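Local coordinates for putative lipoprotein (Parabacteroides distasonis ATCC 8503, PDB 3JX8), which is of unknown function but is a putative lipoprotein that may act in cell adhesion or bind lipid, at residues A[18-29]-A[59-70]. Residues are numbered along the deposited sequence; the frame is centred on the assembly and turned at random.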
loop_
_atom_site.group_PDB
_atom_site.type_symbol
_atom_site.label_atom_id
_atom_site.label_comp_id
_atom_site.label_asym_id
_atom_site.label_seq_id
_atom_site.Cartn_x
_atom_site.Cartn_y
_atom_site.Cartn_z
ATOM N N ILE A 18 0.435 -21.841 -29.735
ATOM C CA ILE A 18 -0.103 -20.621 -30.324
ATOM C C ILE A 18 1.019 -19.817 -30.964
ATOM O O ILE A 18 2.044 -19.530 -30.335
ATOM C CB ILE A 18 -0.845 -19.797 -29.268
ATOM C CG1 ILE A 18 -1.964 -20.653 -28.661
ATOM C CG2 ILE A 18 -1.431 -18.542 -29.893
ATOM C CD1 ILE A 18 -2.422 -20.217 -27.305
ATOM N N LYS A 19 0.823 -19.479 -32.236
ATOM C CA LYS A 19 1.816 -18.731 -33.003
ATOM C C LYS A 19 1.906 -17.322 -32.460
ATOM O O LYS A 19 0.891 -16.633 -32.325
ATOM C CB LYS A 19 1.438 -18.693 -34.501
ATOM C CG LYS A 19 2.576 -18.334 -35.452
ATOM N N ILE A 20 3.119 -16.906 -32.133
ATOM C CA ILE A 20 3.342 -15.594 -31.576
ATOM C C ILE A 20 4.636 -14.950 -32.088
ATOM O O ILE A 20 5.582 -15.635 -32.399
ATOM C CB ILE A 20 3.398 -15.651 -30.031
ATOM C CG1 ILE A 20 4.514 -16.566 -29.538
ATOM C CG2 ILE A 20 2.093 -16.120 -29.455
ATOM C CD1 ILE A 20 4.925 -16.242 -28.081
ATOM N N SER A 21 4.664 -13.622 -32.148
ATOM C CA SER A 21 5.919 -12.869 -32.283
ATOM C C SER A 21 6.580 -12.762 -30.929
ATOM O O SER A 21 5.971 -13.044 -29.894
ATOM C CB SER A 21 5.662 -11.422 -32.690
ATOM O OG SER A 21 4.806 -11.363 -33.799
ATOM N N ASP A 22 7.810 -12.260 -30.952
ATOM C CA ASP A 22 8.513 -11.937 -29.741
ATOM C C ASP A 22 7.759 -10.908 -28.925
ATOM O O ASP A 22 6.968 -10.137 -29.449
ATOM C CB ASP A 22 9.911 -11.382 -30.035
ATOM C CG ASP A 22 10.814 -11.401 -28.799
ATOM O OD1 ASP A 22 10.745 -12.364 -28.014
ATOM O OD2 ASP A 22 11.593 -10.471 -28.619
ATOM N N TYR A 23 8.024 -10.926 -27.631
ATOM C CA TYR A 23 7.423 -9.999 -26.707
ATOM C C TYR A 23 8.445 -9.722 -25.639
ATOM O O TYR A 23 9.289 -10.549 -25.367
ATOM C CB TYR A 23 6.143 -10.608 -26.102
ATOM C CG TYR A 23 6.331 -11.933 -25.366
ATOM C CD1 TYR A 23 6.647 -11.962 -24.016
ATOM C CD2 TYR A 23 6.169 -13.161 -26.028
ATOM C CE1 TYR A 23 6.798 -13.174 -23.333
ATOM C CE2 TYR A 23 6.295 -14.380 -25.347
ATOM C CZ TYR A 23 6.615 -14.377 -24.000
ATOM O OH TYR A 23 6.755 -15.569 -23.321
ATOM N N ASP A 24 8.369 -8.542 -25.056
ATOM C CA ASP A 24 9.236 -8.170 -23.959
ATOM C C ASP A 24 8.436 -7.886 -22.706
ATOM O O ASP A 24 8.983 -7.469 -21.696
ATOM C CB ASP A 24 10.099 -6.963 -24.337
ATOM C CG ASP A 24 9.298 -5.704 -24.607
ATOM O OD1 ASP A 24 8.054 -5.681 -24.417
ATOM O OD2 ASP A 24 9.931 -4.706 -25.018
ATOM N N GLU A 25 7.135 -8.130 -22.770
ATOM C CA GLU A 25 6.248 -7.840 -21.658
ATOM C C GLU A 25 5.112 -8.871 -21.615
ATOM O O GLU A 25 4.672 -9.356 -22.668
ATOM C CB GLU A 25 5.754 -6.422 -21.846
ATOM C CG GLU A 25 4.810 -5.939 -20.813
ATOM C CD GLU A 25 4.395 -4.487 -21.042
ATOM O OE1 GLU A 25 5.262 -3.681 -21.524
ATOM O OE2 GLU A 25 3.204 -4.182 -20.721
ATOM N N ILE A 26 4.682 -9.232 -20.400
ATOM C CA ILE A 26 3.606 -10.217 -20.166
ATOM C C ILE A 26 2.526 -9.622 -19.284
ATOM O O ILE A 26 2.823 -9.109 -18.212
ATOM C CB ILE A 26 4.115 -11.496 -19.474
ATOM C CG1 ILE A 26 5.110 -12.271 -20.365
ATOM C CG2 ILE A 26 2.930 -12.409 -19.084
ATOM C CD1 ILE A 26 5.847 -13.448 -19.621
ATOM N N THR A 27 1.275 -9.699 -19.746
ATOM C CA THR A 27 0.094 -9.467 -18.938
ATOM C C THR A 27 -0.551 -10.822 -18.770
ATOM O O THR A 27 -1.053 -11.383 -19.749
ATOM C CB THR A 27 -0.922 -8.571 -19.664
ATOM O OG1 THR A 27 -0.361 -7.283 -19.799
ATOM C CG2 THR A 27 -2.198 -8.445 -18.867
ATOM N N PHE A 28 -0.561 -11.344 -17.555
ATOM C CA PHE A 28 -1.088 -12.682 -17.269
ATOM C C PHE A 28 -2.087 -12.608 -16.149
ATOM O O PHE A 28 -1.728 -12.259 -15.041
ATOM C CB PHE A 28 0.049 -13.593 -16.846
ATOM C CG PHE A 28 -0.399 -14.878 -16.210
ATOM C CD1 PHE A 28 -1.412 -15.643 -16.776
ATOM C CD2 PHE A 28 0.249 -15.360 -15.082
ATOM C CE1 PHE A 28 -1.830 -16.840 -16.184
ATOM C CE2 PHE A 28 -0.156 -16.565 -14.470
ATOM C CZ PHE A 28 -1.198 -17.303 -15.039
ATOM N N VAL A 29 -3.339 -12.928 -16.417
ATOM C CA VAL A 29 -4.352 -12.940 -15.390
ATOM C C VAL A 29 -4.880 -14.349 -15.324
ATOM O O VAL A 29 -5.312 -14.906 -16.347
ATOM C CB VAL A 29 -5.523 -12.032 -15.772
ATOM C CG1 VAL A 29 -6.659 -12.134 -14.707
ATOM C CG2 VAL A 29 -5.017 -10.618 -16.076
ATOM N N THR A 59 -5.389 -15.217 -25.661
ATOM C CA THR A 59 -4.008 -15.711 -25.657
ATOM C C THR A 59 -3.322 -15.224 -26.921
ATOM O O THR A 59 -3.464 -15.836 -27.972
ATOM C CB THR A 59 -3.938 -17.239 -25.662
ATOM O OG1 THR A 59 -4.613 -17.728 -26.827
ATOM C CG2 THR A 59 -4.568 -17.855 -24.435
ATOM N N GLU A 60 -2.599 -14.113 -26.850
ATOM C CA GLU A 60 -1.992 -13.537 -28.027
ATOM C C GLU A 60 -0.885 -12.568 -27.674
ATOM O O GLU A 60 -0.808 -12.079 -26.536
ATOM C CB GLU A 60 -3.045 -12.772 -28.832
ATOM C CG GLU A 60 -3.535 -11.505 -28.145
ATOM C CD GLU A 60 -4.778 -10.895 -28.774
ATOM O OE1 GLU A 60 -5.557 -11.595 -29.448
ATOM O OE2 GLU A 60 -4.999 -9.694 -28.563
ATOM N N VAL A 61 -0.067 -12.268 -28.673
ATOM C CA VAL A 61 0.947 -11.256 -28.548
ATOM C C VAL A 61 0.508 -10.091 -29.391
ATOM O O VAL A 61 0.083 -10.245 -30.516
ATOM C CB VAL A 61 2.351 -11.744 -28.975
ATOM C CG1 VAL A 61 3.346 -10.542 -29.082
ATOM C CG2 VAL A 61 2.845 -12.805 -27.990
ATOM N N GLU A 62 0.632 -8.905 -28.834
ATOM C CA GLU A 62 0.212 -7.710 -29.524
ATOM C C GLU A 62 0.993 -6.532 -28.961
ATOM O O GLU A 62 1.066 -6.328 -27.742
ATOM C CB GLU A 62 -1.288 -7.549 -29.314
ATOM C CG GLU A 62 -1.874 -6.207 -29.662
ATOM C CD GLU A 62 -2.657 -5.666 -28.469
ATOM O OE1 GLU A 62 -3.706 -6.282 -28.089
ATOM O OE2 GLU A 62 -2.184 -4.654 -27.874
ATOM N N GLY A 63 1.599 -5.765 -29.861
ATOM C CA GLY A 63 2.377 -4.608 -29.443
ATOM C C GLY A 63 3.540 -5.040 -28.581
ATOM O O GLY A 63 3.887 -4.369 -27.632
ATOM N N GLY A 64 4.130 -6.181 -28.919
ATOM C CA GLY A 64 5.211 -6.733 -28.141
ATOM C C GLY A 64 4.893 -7.181 -26.735
ATOM O O GLY A 64 5.815 -7.313 -25.930
ATOM N N THR A 65 3.610 -7.428 -26.456
ATOM C CA THR A 65 3.151 -7.920 -25.165
ATOM C C THR A 65 2.344 -9.205 -25.301
ATOM O O THR A 65 1.390 -9.257 -26.071
ATOM C CB THR A 65 2.284 -6.860 -24.468
ATOM O OG1 THR A 65 3.076 -5.684 -24.293
ATOM C CG2 THR A 65 1.798 -7.324 -23.106
ATOM N N LEU A 66 2.751 -10.234 -24.554
ATOM C CA LEU A 66 2.002 -11.460 -24.421
ATOM C C LEU A 66 0.867 -11.197 -23.442
ATOM O O LEU A 66 1.086 -10.786 -22.296
ATOM C CB LEU A 66 2.895 -12.612 -23.928
ATOM C CG LEU A 66 2.169 -13.919 -23.587
ATOM C CD1 LEU A 66 1.519 -14.535 -24.820
ATOM C CD2 LEU A 66 3.115 -14.910 -22.881
ATOM N N LYS A 67 -0.340 -11.448 -23.904
ATOM C CA LYS A 67 -1.532 -11.230 -23.138
ATOM C C LYS A 67 -2.298 -12.534 -23.011
ATOM O O LYS A 67 -2.704 -13.119 -24.040
ATOM C CB LYS A 67 -2.387 -10.202 -23.854
ATOM C CG LYS A 67 -1.731 -8.846 -23.967
ATOM C CD LYS A 67 -2.555 -7.940 -24.872
ATOM C CE LYS A 67 -1.913 -6.567 -25.025
ATOM N NZ LYS A 67 -2.890 -5.511 -25.524
ATOM N N ILE A 68 -2.485 -12.985 -21.763
ATOM C CA ILE A 68 -3.254 -14.192 -21.430
ATOM C C ILE A 68 -4.208 -13.827 -20.294
ATOM O O ILE A 68 -3.778 -13.545 -19.174
ATOM C CB ILE A 68 -2.340 -15.385 -21.033
ATOM C CG1 ILE A 68 -1.491 -15.794 -22.240
ATOM C CG2 ILE A 68 -3.166 -16.603 -20.520
ATOM C CD1 ILE A 68 -0.438 -16.875 -21.965
ATOM N N TYR A 69 -5.497 -13.803 -20.577
ATOM C CA TYR A 69 -6.471 -13.491 -19.540
ATOM C C TYR A 69 -7.865 -13.885 -19.979
ATOM O O TYR A 69 -8.114 -14.009 -21.184
ATOM C CB TYR A 69 -6.420 -11.992 -19.214
ATOM C CG TYR A 69 -6.538 -11.106 -20.417
ATOM C CD1 TYR A 69 -7.772 -10.808 -20.938
ATOM C CD2 TYR A 69 -5.432 -10.535 -21.007
ATOM C CE1 TYR A 69 -7.915 -10.006 -22.035
ATOM C CE2 TYR A 69 -5.573 -9.711 -22.137
ATOM C CZ TYR A 69 -6.814 -9.473 -22.634
ATOM O OH TYR A 69 -7.014 -8.671 -23.734
ATOM N N PRO A 70 -8.780 -14.089 -19.010
ATOM C CA PRO A 70 -10.167 -14.369 -19.362
ATOM C C PRO A 70 -10.797 -13.216 -20.103
ATOM O O PRO A 70 -10.529 -12.059 -19.784
ATOM C CB PRO A 70 -10.852 -14.577 -18.016
ATOM C CG PRO A 70 -9.753 -14.898 -17.073
ATOM C CD PRO A 70 -8.577 -14.123 -17.552
HETATM O O HOH W 1 -0.631 -13.972 -31.210
HETATM O O HOH W 2 5.440 -4.526 -25.142
#
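L66 lies alongside Y23, its CB over the centre of the ring face in a CH-pi contact, 3.7 Å from the centroid and 8° off the normal. Followed outward, Y23 CB meets the carbonyl of G64, with G64 O at 3.3 Å; CD2 touches V61 CG2; CZ and OH run beside L66 CD2, each 3.7 Å away. With chi1 at 58°, CG of Y23 stands between its own N and carbonyl carbon, which holds the ring face over L66 CB. OH is hydrogen-bonded to S93 OG, and S21 O and I20 CD1 lie at the ring edge, in plane. Beyond this ring, strands 25-29 and 65-70 pair in parallel within the long sheet that forms one face of a beta-solenoid, consistent with membership of the pectate-lyase-like clan. Four backbone bonds carry the ladder: L66 N to E25 O, T27 N to L66 O, I68 N to T27 O and V29 N to I68 O, the last two nearly straight, with N-H...O angles of 171°. I26, F28, L66 and I68 line the buried face, where F34 and F28 pack edge-to-face. At the type I' turn E62-T65, which joins strands 57-62 and 65-70, G64 O accepts from D24 N (3.0 Å), while a water links D24 OD1, G63 O and T65 OG1. I20 CB presses on V61 CG2 at 3.5 Å, and at the far end V29 CB meets Y69 CB at 3.6 Å.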